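Pyruvate kinase (Pseudomonas aeruginosa, PDB 6QXL) probably catalyses the final step of glycolysis, transferring the phosphoryl group of phosphoenolpyruvate to ADP to give pyruvate and ATP. Local coordinates at residues 95-100 with 140-145; 74-79 with 106-111. All blocks are in the same frame, centred on the assembly; numbering follows the deposited sequence.

Interaction 1: 95-100 with 140-145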
loop_
_atom_site.group_PDB
_atom_site.type_symbol
_atom_site.label_atom_id
_atom_site.label_comp_id
_atom_site.label_asym_id
_atom_site.label_seq_id
_atom_site.Cartn_x
_atom_site.Cartn_y
_atom_site.Cartn_z
ATOM N N SER A 95 -50.365 21.797 20.824
ATOM C CA SER A 95 -51.674 21.191 21.031
ATOM C C SER A 95 -52.417 20.973 19.737
ATOM O O SER A 95 -52.615 21.940 18.926
ATOM C CB SER A 95 -52.563 22.044 21.974
ATOM O OG SER A 95 -53.822 21.419 22.194
ATOM N N THR A 96 -52.944 19.778 19.559
ATOM C CA THR A 96 -53.793 19.474 18.417
ATOM C C THR A 96 -55.171 20.056 18.557
ATOM O O THR A 96 -55.871 20.221 17.568
ATOM C CB THR A 96 -53.924 17.945 18.215
ATOM O OG1 THR A 96 -54.467 17.379 19.378
ATOM C CG2 THR A 96 -52.545 17.317 17.896
ATOM N N SER A 97 -55.585 20.414 19.752
ATOM C CA SER A 97 -56.910 21.009 19.976
ATOM C C SER A 97 -56.865 22.553 20.064
ATOM O O SER A 97 -57.883 23.219 20.126
ATOM C CB SER A 97 -57.578 20.349 21.215
ATOM O OG SER A 97 -56.868 20.590 22.352
ATOM N N HIS A 98 -55.690 23.173 20.097
ATOM C CA HIS A 98 -55.532 24.587 19.931
ATOM C C HIS A 98 -55.744 25.105 18.523
ATOM O O HIS A 98 -55.280 24.522 17.555
ATOM C CB HIS A 98 -54.224 25.085 20.494
ATOM C CG HIS A 98 -54.267 26.558 20.818
ATOM N ND1 HIS A 98 -54.698 27.009 22.054
ATOM C CD2 HIS A 98 -53.890 27.651 20.117
ATOM C CE1 HIS A 98 -54.591 28.317 22.100
ATOM N NE2 HIS A 98 -54.098 28.730 20.949
ATOM N N ALA A 99 -56.468 26.205 18.416
ATOM C CA ALA A 99 -56.828 26.782 17.085
ATOM C C ALA A 99 -55.534 27.182 16.328
ATOM O O ALA A 99 -54.593 27.757 16.896
ATOM C CB ALA A 99 -57.743 27.975 17.266
ATOM N N ARG A 100 -55.563 26.927 15.070
ATOM C CA ARG A 100 -54.459 27.120 14.156
ATOM C C ARG A 100 -54.032 28.576 13.961
ATOM O O ARG A 100 -52.870 28.855 13.684
ATOM C CB ARG A 100 -54.693 26.519 12.772
ATOM C CG ARG A 100 -55.258 25.103 12.819
ATOM C CD ARG A 100 -54.115 24.082 12.967
ATOM N NE ARG A 100 -54.149 23.445 14.298
ATOM C CZ ARG A 100 -54.746 22.337 14.625
ATOM N NH1 ARG A 100 -55.317 21.564 13.739
ATOM N NH2 ARG A 100 -54.740 21.997 15.905
ATOM N N ALA A 140 -50.110 14.498 27.231
ATOM C CA ALA A 140 -51.539 14.231 27.329
ATOM C C ALA A 140 -52.004 13.733 25.971
ATOM O O ALA A 140 -51.247 13.667 25.036
ATOM C CB ALA A 140 -52.302 15.503 27.734
ATOM N N ALA A 141 -53.277 13.365 25.861
ATOM C CA ALA A 141 -53.775 12.797 24.605
ATOM C C ALA A 141 -53.675 13.772 23.425
ATOM O O ALA A 141 -53.532 13.373 22.295
ATOM C CB ALA A 141 -55.213 12.339 24.767
ATOM N N ASP A 142 -53.754 15.075 23.693
ATOM C CA ASP A 142 -53.843 16.088 22.673
ATOM C C ASP A 142 -52.705 17.136 22.691
ATOM O O ASP A 142 -52.782 18.097 21.929
ATOM C CB ASP A 142 -55.186 16.779 22.788
ATOM C CG ASP A 142 -55.322 17.627 24.068
ATOM O OD1 ASP A 142 -54.700 17.290 25.100
ATOM O OD2 ASP A 142 -56.034 18.672 24.039
ATOM N N GLU A 143 -51.696 16.990 23.555
ATOM C CA GLU A 143 -50.693 18.011 23.636
ATOM C C GLU A 143 -49.418 17.553 24.288
ATOM O O GLU A 143 -49.418 16.576 25.066
ATOM C CB GLU A 143 -51.199 19.278 24.381
ATOM C CG GLU A 143 -51.535 19.157 25.811
ATOM C CD GLU A 143 -52.122 20.435 26.402
ATOM O OE1 GLU A 143 -51.950 20.707 27.640
ATOM O OE2 GLU A 143 -52.710 21.243 25.699
ATOM N N LEU A 144 -48.332 18.274 23.990
ATOM C CA LEU A 144 -47.058 18.078 24.647
ATOM C C LEU A 144 -46.760 19.342 25.453
ATOM O O LEU A 144 -46.854 20.464 24.929
ATOM C CB LEU A 144 -45.953 17.859 23.646
ATOM C CG LEU A 144 -46.014 16.600 22.773
ATOM C CD1 LEU A 144 -44.807 16.574 21.831
ATOM C CD2 LEU A 144 -45.976 15.278 23.553
ATOM N N ARG A 145 -46.414 19.162 26.728
ATOM C CA ARG A 145 -46.111 20.268 27.616
ATOM C C ARG A 145 -44.620 20.294 27.859
ATOM O O ARG A 145 -44.056 19.324 28.389
ATOM C CB ARG A 145 -46.830 20.100 28.939
ATOM C CG ARG A 145 -48.335 20.217 28.810
ATOM C CD ARG A 145 -49.056 19.688 30.026
ATOM N NE ARG A 145 -50.456 19.415 29.683
ATOM C CZ ARG A 145 -51.266 18.560 30.281
ATOM N NH1 ARG A 145 -50.846 17.969 31.408
ATOM N NH2 ARG A 145 -52.500 18.432 29.858
#
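Ser-95 and Glu-143 form an antiparallel, non-hydrogen-bonded pair, CA to CA 4.2 Å, where strand 91-95 runs out beside the beginning of strand 143-148. One residue further, Thr-96 N donates to Asp-142 O at 2.9 Å, approaching nearly along the C=O axis. A second donor shares that oxygen: Thr-96 OG1 lies 3.1 Å from Asp-142 O, tilted 25° from the carbonyl plane. Its chi1 of 59° sets OG1 between the backbone N and the carbonyl carbon of its own residue, which turns the hydroxyl to the same oxygen as the N-H of that residue. The strands belong to the mixed sheet of the B domain, the lid inserted in the pyruvate kinase barrel; Asp-142 sits in the tight turn between strands 132-139 and 143-148, and the loop after Ser-95 begins with an ST turn in which Ser-97 N donates to Ser-95 OG at 3.2 Å. Ser-97 OG donates to Asp-142 OD2 at 2.7 Å, on the anti side of the carboxylate and 19° out of its plane. On the bridge partner Glu-143, OE1 is held side-on by Arg-145, two residues on in the strand: Arg-145 NE stands 2.8 Å from Glu-143 OE1. The NH2 of the same guanidinium is a longer second donor to that oxygen, while Glu-143 OE2 pairs with Arg-93. Four residues on from Thr-96, Arg-100 folds back: its NH2 reaches Thr-96 O at 2.7 Å from above the carbonyl plane.

Interaction 2: 74-79 with 106-111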
loop_
_atom_site.group_PDB
_atom_site.type_symbol
_atom_site.label_atom_id
_atom_site.label_comp_id
_atom_site.label_asym_id
_atom_site.label_seq_id
_atom_site.Cartn_x
_atom_site.Cartn_y
_atom_site.Cartn_z
ATOM N N ILE A 74 -42.742 18.426 9.530
ATOM C CA ILE A 74 -43.821 18.704 10.483
ATOM C C ILE A 74 -43.625 20.148 10.919
ATOM O O ILE A 74 -42.541 20.532 11.372
ATOM C CB ILE A 74 -43.729 17.782 11.698
ATOM C CG1 ILE A 74 -43.720 16.314 11.295
ATOM C CG2 ILE A 74 -44.801 18.107 12.685
ATOM C CD1 ILE A 74 -43.174 15.413 12.389
ATOM N N ARG A 75 -44.691 20.945 10.819
ATOM C CA ARG A 75 -44.599 22.355 11.181
ATOM C C ARG A 75 -45.648 22.681 12.236
ATOM O O ARG A 75 -46.693 22.028 12.348
ATOM C CB ARG A 75 -44.795 23.281 9.996
ATOM C CG ARG A 75 -44.234 22.800 8.684
ATOM C CD ARG A 75 -44.279 23.961 7.649
ATOM N NE ARG A 75 -43.363 23.678 6.521
ATOM C CZ ARG A 75 -42.163 24.254 6.304
ATOM N NH1 ARG A 75 -41.671 25.205 7.086
ATOM N NH2 ARG A 75 -41.426 23.836 5.294
ATOM N N ILE A 76 -45.351 23.726 12.998
ATOM C CA ILE A 76 -46.342 24.328 13.869
ATOM C C ILE A 76 -47.339 25.180 13.081
ATOM O O ILE A 76 -47.135 25.470 11.917
ATOM C CB ILE A 76 -45.699 25.107 15.017
ATOM C CG1 ILE A 76 -45.031 26.377 14.509
ATOM C CG2 ILE A 76 -44.704 24.218 15.788
ATOM C CD1 ILE A 76 -44.114 27.050 15.540
ATOM N N ALA A 77 -48.408 25.549 13.739
ATOM C CA ALA A 77 -49.457 26.408 13.165
ATOM C C ALA A 77 -49.102 27.914 13.280
ATOM O O ALA A 77 -47.953 28.261 13.524
ATOM C CB ALA A 77 -50.802 26.084 13.803
ATOM N N LYS A 78 -50.077 28.794 13.118
ATOM C CA LYS A 78 -49.836 30.236 13.211
ATOM C C LYS A 78 -50.004 30.772 14.631
ATOM O O LYS A 78 -50.662 30.167 15.474
ATOM C CB LYS A 78 -50.757 31.005 12.243
ATOM C CG LYS A 78 -50.670 30.553 10.822
ATOM C CD LYS A 78 -51.600 31.322 9.941
ATOM C CE LYS A 78 -51.295 31.096 8.513
ATOM N NZ LYS A 78 -52.409 31.544 7.625
ATOM N N PHE A 79 -49.499 31.976 14.830
ATOM C CA PHE A 79 -49.584 32.729 16.070
ATOM C C PHE A 79 -50.482 33.930 15.848
ATOM O O PHE A 79 -50.669 34.337 14.737
ATOM C CB PHE A 79 -48.240 33.231 16.484
ATOM C CG PHE A 79 -47.358 32.204 17.083
ATOM C CD1 PHE A 79 -46.512 31.472 16.301
ATOM C CD2 PHE A 79 -47.329 32.018 18.422
ATOM C CE1 PHE A 79 -45.682 30.552 16.846
ATOM C CE2 PHE A 79 -46.490 31.101 18.978
ATOM C CZ PHE A 79 -45.669 30.363 18.191
ATOM N N GLU A 106 -47.859 30.961 25.196
ATOM C CA GLU A 106 -47.870 29.742 25.985
ATOM C C GLU A 106 -48.195 28.477 25.205
ATOM O O GLU A 106 -47.881 27.361 25.657
ATOM C CB GLU A 106 -48.856 29.858 27.129
ATOM C CG GLU A 106 -48.554 30.975 28.118
ATOM C CD GLU A 106 -49.761 31.321 28.982
ATOM O OE1 GLU A 106 -50.297 30.338 29.533
ATOM O OE2 GLU A 106 -50.186 32.527 29.088
ATOM N N VAL A 107 -48.832 28.605 24.042
ATOM C CA VAL A 107 -49.251 27.448 23.287
ATOM C C VAL A 107 -49.394 27.799 21.822
ATOM O O VAL A 107 -49.774 28.919 21.488
ATOM C CB VAL A 107 -50.598 26.863 23.841
ATOM C CG1 VAL A 107 -51.713 27.896 23.762
ATOM C CG2 VAL A 107 -50.990 25.614 23.090
ATOM N N VAL A 108 -49.121 26.818 20.966
ATOM C CA VAL A 108 -49.413 26.910 19.540
ATOM C C VAL A 108 -50.036 25.588 19.104
ATOM O O VAL A 108 -49.803 24.539 19.711
ATOM C CB VAL A 108 -48.144 27.230 18.707
ATOM C CG1 VAL A 108 -47.142 26.059 18.725
ATOM C CG2 VAL A 108 -48.495 27.600 17.265
ATOM N N GLY A 109 -50.838 25.657 18.061
ATOM C CA GLY A 109 -51.432 24.490 17.476
ATOM C C GLY A 109 -50.524 23.747 16.542
ATOM O O GLY A 109 -49.467 24.254 16.165
ATOM N N ILE A 110 -50.908 22.527 16.193
ATOM C CA ILE A 110 -50.147 21.735 15.241
ATOM C C ILE A 110 -51.110 20.784 14.517
ATOM O O ILE A 110 -51.988 20.123 15.161
ATOM C CB ILE A 110 -49.099 20.929 15.977
ATOM C CG1 ILE A 110 -49.777 20.258 17.191
ATOM C CG2 ILE A 110 -47.843 21.630 16.351
ATOM C CD1 ILE A 110 -49.004 19.217 17.962
ATOM N N ASP A 111 -50.964 20.765 13.188
ATOM C CA ASP A 111 -51.895 19.938 12.388
ATOM C C ASP A 111 -51.464 18.477 12.195
ATOM O O ASP A 111 -51.829 17.849 11.260
ATOM C CB ASP A 111 -52.126 20.596 11.037
ATOM C CG ASP A 111 -53.423 20.147 10.384
ATOM O OD1 ASP A 111 -54.303 19.504 11.038
ATOM O OD2 ASP A 111 -53.555 20.465 9.186
HETATM O O HOH W 1 -52.142 27.989 16.843
#
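Val-108 lays its CG2 methyl over one face of the Phe-79 ring, 4.2 Å from the ring centroid and 17° off the normal, a CH-pi contact displaced toward the rim. The two side chains cross at about a right angle, with the valine CB close to the ring's CZ. The same methyl also rests against the carbonyl oxygens of Ala-77 and Lys-78. The other branch, CG1, is set between the backbone N and the carbonyl carbon by a chi1 of 68° and packs on Ile-76 CB at 4.1 Å. Beyond it the CG2 methyls of Ile-76 and Ile-110 meet at 4.1 Å as their side chains pass at a slant. Phe-92 and Phe-94 of strand 91-95 add to this core beside Val-108, and Leu-115 and Val-116 of helix 113-118 adjoin Ile-110. Strands 74-75 and 107-109 are the two outermost strands of the B-domain sheet, and here the chain just after the first meets the second, bringing the sheet's ends together in the manner of the small barrel for which this domain is known. Toward the polar side, Ala-77 CB presses on Gly-109 O at 3.3 Å, and Ala-77 N donates to that same oxygen at 2.9 Å from 41° above the carbonyl plane. A water continues the connection, giving a hydrogen bond to Lys-78 O at 3.0 Å and accepting one from Gly-109 N at 2.9 Å. Arg-75 turns its guanidinium away from strand 107-109; NH1 donates to His-157 O, and the Arg-75 side chain lies about 9 Å from the bound magnesium ion and from the bound malonate.

Overall arrangement
Interactions 1 and 2 lie with their centres about 9 Å apart in the B domain, the insertion between barrel strand 64-68 and helix 174-185. Their segments alternate along the chain, in the order 74-79, 95-100, 106-111, 140-145, so each contact spans a piece of the other. They share one mixed sheet, in which strand 91-95 is flanked by 143-148 and 107-109; interaction 1 uses the first neighbour, and interaction 2 ties the second to the start of the domain. Probable backbone bonds, Ser-95 N to Val-108 O at 3.0 Å and Lys-78 N to Arg-100 O at 2.9 Å, join the two into one continuous part of the active-site lid.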